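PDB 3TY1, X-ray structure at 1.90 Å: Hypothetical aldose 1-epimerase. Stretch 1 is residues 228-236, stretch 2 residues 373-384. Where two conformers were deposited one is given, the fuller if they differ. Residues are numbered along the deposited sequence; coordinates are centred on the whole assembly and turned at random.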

# COMPACT_ATOMS: atom_id res chain seq x y z
N PRO A 228 -3.84 -26.88 31.98
CA PRO A 228 -3.92 -28.33 32.09
C PRO A 228 -3.37 -28.88 30.78
O PRO A 228 -3.92 -28.58 29.72
CB PRO A 228 -5.41 -28.61 32.26
CG PRO A 228 -6.10 -27.52 31.65
CD PRO A 228 -5.12 -26.36 31.46
N ILE A 229 -2.30 -29.66 30.87
CA ILE A 229 -1.62 -30.10 29.66
C ILE A 229 -1.15 -31.55 29.71
O ILE A 229 -0.80 -32.08 30.77
CB ILE A 229 -0.43 -29.15 29.25
CG1 ILE A 229 0.79 -29.28 30.18
CG2 ILE A 229 -0.88 -27.68 29.17
CD1 ILE A 229 2.01 -28.55 29.64
N SER A 230 -1.20 -32.18 28.54
CA SER A 230 -0.69 -33.55 28.41
C SER A 230 0.79 -33.50 28.02
O SER A 230 1.58 -34.31 28.55
CB SER A 230 -1.51 -34.40 27.43
OG SER A 230 -1.52 -33.84 26.15
N SER A 231 1.19 -32.58 27.15
CA SER A 231 2.62 -32.46 26.81
C SER A 231 3.03 -31.06 26.46
O SER A 231 2.21 -30.22 26.13
CB SER A 231 3.00 -33.43 25.68
OG SER A 231 2.33 -33.07 24.49
N ILE A 232 4.32 -30.79 26.63
CA ILE A 232 4.91 -29.49 26.26
C ILE A 232 6.32 -29.73 25.77
O ILE A 232 7.07 -30.56 26.36
CB ILE A 232 4.87 -28.48 27.44
CG1 ILE A 232 5.53 -27.14 27.07
CG2 ILE A 232 5.55 -29.05 28.69
CD1 ILE A 232 5.14 -26.05 28.03
N SER A 233 6.65 -29.03 24.69
CA SER A 233 7.96 -29.12 24.05
C SER A 233 8.44 -27.77 23.55
O SER A 233 7.63 -26.88 23.22
CB SER A 233 7.94 -30.12 22.90
OG SER A 233 6.94 -29.80 21.97
N PRO A 234 9.76 -27.57 23.53
CA PRO A 234 10.23 -26.28 23.07
C PRO A 234 10.06 -26.15 21.57
O PRO A 234 10.17 -27.14 20.86
CB PRO A 234 11.72 -26.29 23.45
CG PRO A 234 12.09 -27.68 23.40
CD PRO A 234 10.89 -28.47 23.84
N PHE A 235 9.80 -24.91 21.11
CA PHE A 235 9.62 -24.60 19.68
C PHE A 235 10.89 -24.84 18.85
O PHE A 235 10.81 -25.29 17.70
CB PHE A 235 9.15 -23.14 19.54
CG PHE A 235 8.73 -22.76 18.16
CD1 PHE A 235 7.41 -22.92 17.74
CD2 PHE A 235 9.66 -22.21 17.26
CE1 PHE A 235 7.00 -22.53 16.45
CE2 PHE A 235 9.28 -21.82 15.99
CZ PHE A 235 7.95 -21.99 15.57
N ASN A 236 12.04 -24.54 19.45
CA ASN A 236 13.37 -24.70 18.84
C ASN A 236 14.42 -25.00 19.92
O ASN A 236 14.08 -25.12 21.11
CB ASN A 236 13.73 -23.44 18.03
CG ASN A 236 13.72 -22.14 18.88
OD1 ASN A 236 13.69 -22.18 20.11
ND2 ASN A 236 13.75 -20.99 18.21
N LYS A 373 -0.06 -36.93 34.04
CA LYS A 373 1.30 -36.41 34.19
C LYS A 373 1.60 -35.46 33.01
O LYS A 373 1.12 -35.68 31.87
CB LYS A 373 2.33 -37.57 34.25
N VAL A 374 2.31 -34.37 33.29
CA VAL A 374 2.79 -33.48 32.23
C VAL A 374 4.07 -34.11 31.65
O VAL A 374 5.02 -34.34 32.38
CB VAL A 374 3.06 -32.03 32.76
CG1 VAL A 374 3.64 -31.13 31.67
CG2 VAL A 374 1.78 -31.41 33.32
N ALA A 375 4.05 -34.44 30.35
CA ALA A 375 5.25 -34.90 29.64
C ALA A 375 5.99 -33.65 29.16
O ALA A 375 5.44 -32.88 28.38
CB ALA A 375 4.88 -35.80 28.44
N GLU A 376 7.22 -33.43 29.64
CA GLU A 376 8.09 -32.36 29.15
C GLU A 376 9.05 -33.03 28.15
O GLU A 376 10.02 -33.69 28.55
CB GLU A 376 8.84 -31.67 30.30
CG GLU A 376 7.92 -30.96 31.31
CD GLU A 376 8.65 -30.27 32.48
OE1 GLU A 376 9.89 -30.25 32.52
OE2 GLU A 376 7.95 -29.72 33.36
N ASN A 377 8.74 -32.88 26.87
CA ASN A 377 9.50 -33.49 25.77
C ASN A 377 10.52 -32.52 25.25
O ASN A 377 10.14 -31.44 24.84
CB ASN A 377 8.54 -33.88 24.64
CG ASN A 377 7.49 -34.83 25.12
OD1 ASN A 377 7.73 -35.57 26.05
ND2 ASN A 377 6.31 -34.79 24.52
N GLU A 378 11.80 -32.91 25.27
CA GLU A 378 12.90 -32.01 24.90
C GLU A 378 13.08 -31.73 23.42
O GLU A 378 13.63 -30.68 23.06
CB GLU A 378 14.23 -32.51 25.47
CG GLU A 378 14.34 -32.29 26.97
CD GLU A 378 15.35 -33.19 27.61
OE1 GLU A 378 16.50 -33.25 27.11
OE2 GLU A 378 15.00 -33.85 28.61
N THR A 379 12.62 -32.65 22.57
CA THR A 379 12.82 -32.51 21.13
C THR A 379 11.71 -31.66 20.52
O THR A 379 10.54 -31.99 20.69
CB THR A 379 12.82 -33.87 20.44
OG1 THR A 379 13.76 -34.71 21.09
CG2 THR A 379 13.21 -33.75 18.96
N PRO A 380 12.08 -30.59 19.79
CA PRO A 380 11.08 -29.82 19.04
C PRO A 380 10.35 -30.72 18.05
O PRO A 380 10.97 -31.63 17.50
CB PRO A 380 11.93 -28.78 18.28
CG PRO A 380 13.17 -28.67 19.05
CD PRO A 380 13.44 -30.03 19.61
N ILE A 381 9.06 -30.48 17.84
CA ILE A 381 8.25 -31.29 16.93
C ILE A 381 8.53 -31.00 15.45
O ILE A 381 8.19 -31.81 14.59
CB ILE A 381 6.72 -31.21 17.24
CG1 ILE A 381 6.13 -29.83 16.95
CG2 ILE A 381 6.43 -31.58 18.70
CD1 ILE A 381 4.68 -29.77 17.35
N ALA A 382 9.17 -29.86 15.14
CA ALA A 382 9.53 -29.51 13.77
C ALA A 382 10.75 -28.61 13.76
O ALA A 382 11.14 -28.12 14.81
CB ALA A 382 8.36 -28.86 13.07
N LYS A 383 11.36 -28.42 12.60
CA LYS A 383 12.55 -27.54 12.43
C LYS A 383 12.27 -26.63 11.25
O LYS A 383 12.01 -27.12 10.17
CB LYS A 383 13.84 -28.35 12.16
N GLU A 384 12.28 -25.31 11.46
CA GLU A 384 12.00 -24.37 10.36
C GLU A 384 13.31 -23.87 9.73
O GLU A 384 14.33 -24.56 9.76
CB GLU A 384 11.06 -23.21 10.80
CG GLU A 384 11.45 -22.48 12.07
CD GLU A 384 10.69 -21.17 12.28
OE1 GLU A 384 9.46 -21.21 12.47
OE2 GLU A 384 11.33 -20.10 12.27
OXT GLU A 384 13.41 -22.78 9.17
O HOH W 1 7.96 -28.46 19.80
O HOH W 2 12.47 -26.25 15.88

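A short parallel β-ladder illustrates how the backbone does most of the work of joining distant segments, and how ordered water takes over where the ladder ends. In this hypothetical aldose 1-epimerase, residues 228-236 and the C-terminal stretch 373-384 bury 632 Å² between them, both sides summed, yet the direct hydrogen bonds that join them number three, all from main chain to main chain.

The ladder follows the parallel pattern, in which one residue's two polar groups reach different neighbours on the partner strand. Ala-375 N donates to Ser-230 O (3.1 Å, nearly linear at 171°), and Ala-375 O accepts from Ile-232 N at 2.9 Å. Ile-232 then uses its own carbonyl: Asn-377 N donates to Ile-232 O, again at 2.9 Å. Bridges pair Ser-231 with Ala-375 and Ile-232 with Glu-376. The carbonyls also receive weaker CA-H...O contacts, from Ser-231 CA to Ala-375 O (3.3 Å) and from Glu-376 CA to Ile-232 O (3.5 Å).

Side chains alternate across this ladder. Ser-231 and Ala-375 share one face, their CB atoms 4.1 Å apart, and the small size of both residues suits so close a pairing. On the other face lie Ile-232 and Glu-376. There the aliphatic part of the glutamate is what meets the isoleucine, with Glu-376 CG 4.0 Å from Ile-232 CG2, while its OE2 is hydrogen-bonded elsewhere in the structure. Val-374 adds an apolar patch: its CG1 lies 3.7 Å from Ile-229 CD1 and 4.1 Å from Ile-232 CG2, so a single methyl touches both isoleucines.

Beyond Asn-377 the direct hydrogen bonds stop. Pro-234 has no amide hydrogen to offer, and its ring instead packs against the partner backbone, with CD 3.2 Å from Asn-377 O and CG 3.4 Å from Glu-378 O. Asn-377 O also receives a CA-H...O contact from Ser-233 CA at 3.3 Å, and Pro-234 O one from Pro-380 CA at 3.4 Å. Glu-378 O pays a price for this packing: the contact buries it, and it has no polar partner anywhere in the model.

Water repairs the rest of the junction. Water 1 donates to Pro-234 O (2.8 Å) and accepts from Ile-381 N (3.0 Å), joining an acceptor on one stretch to a donor on the other. It also hydrogen-bonds Ser-233 OG at 2.7 Å, so the p rotamer of this serine, whose CA-to-CB bond points toward the partner stretch, places a compact polar group at the bridge. Water 2 solves a different problem. Phe-235 O and Ala-382 O, 4.1 Å apart, are both acceptors and cannot bond each other; the water donates to each, at 2.6 Å to Phe-235 O and 2.5 Å to Ala-382 O.

At the chain terminus, Glu-384 OE1 approaches the edge of the Phe-235 ring, 3.5 Å from CZ, and is itself hydrogen-bonded elsewhere.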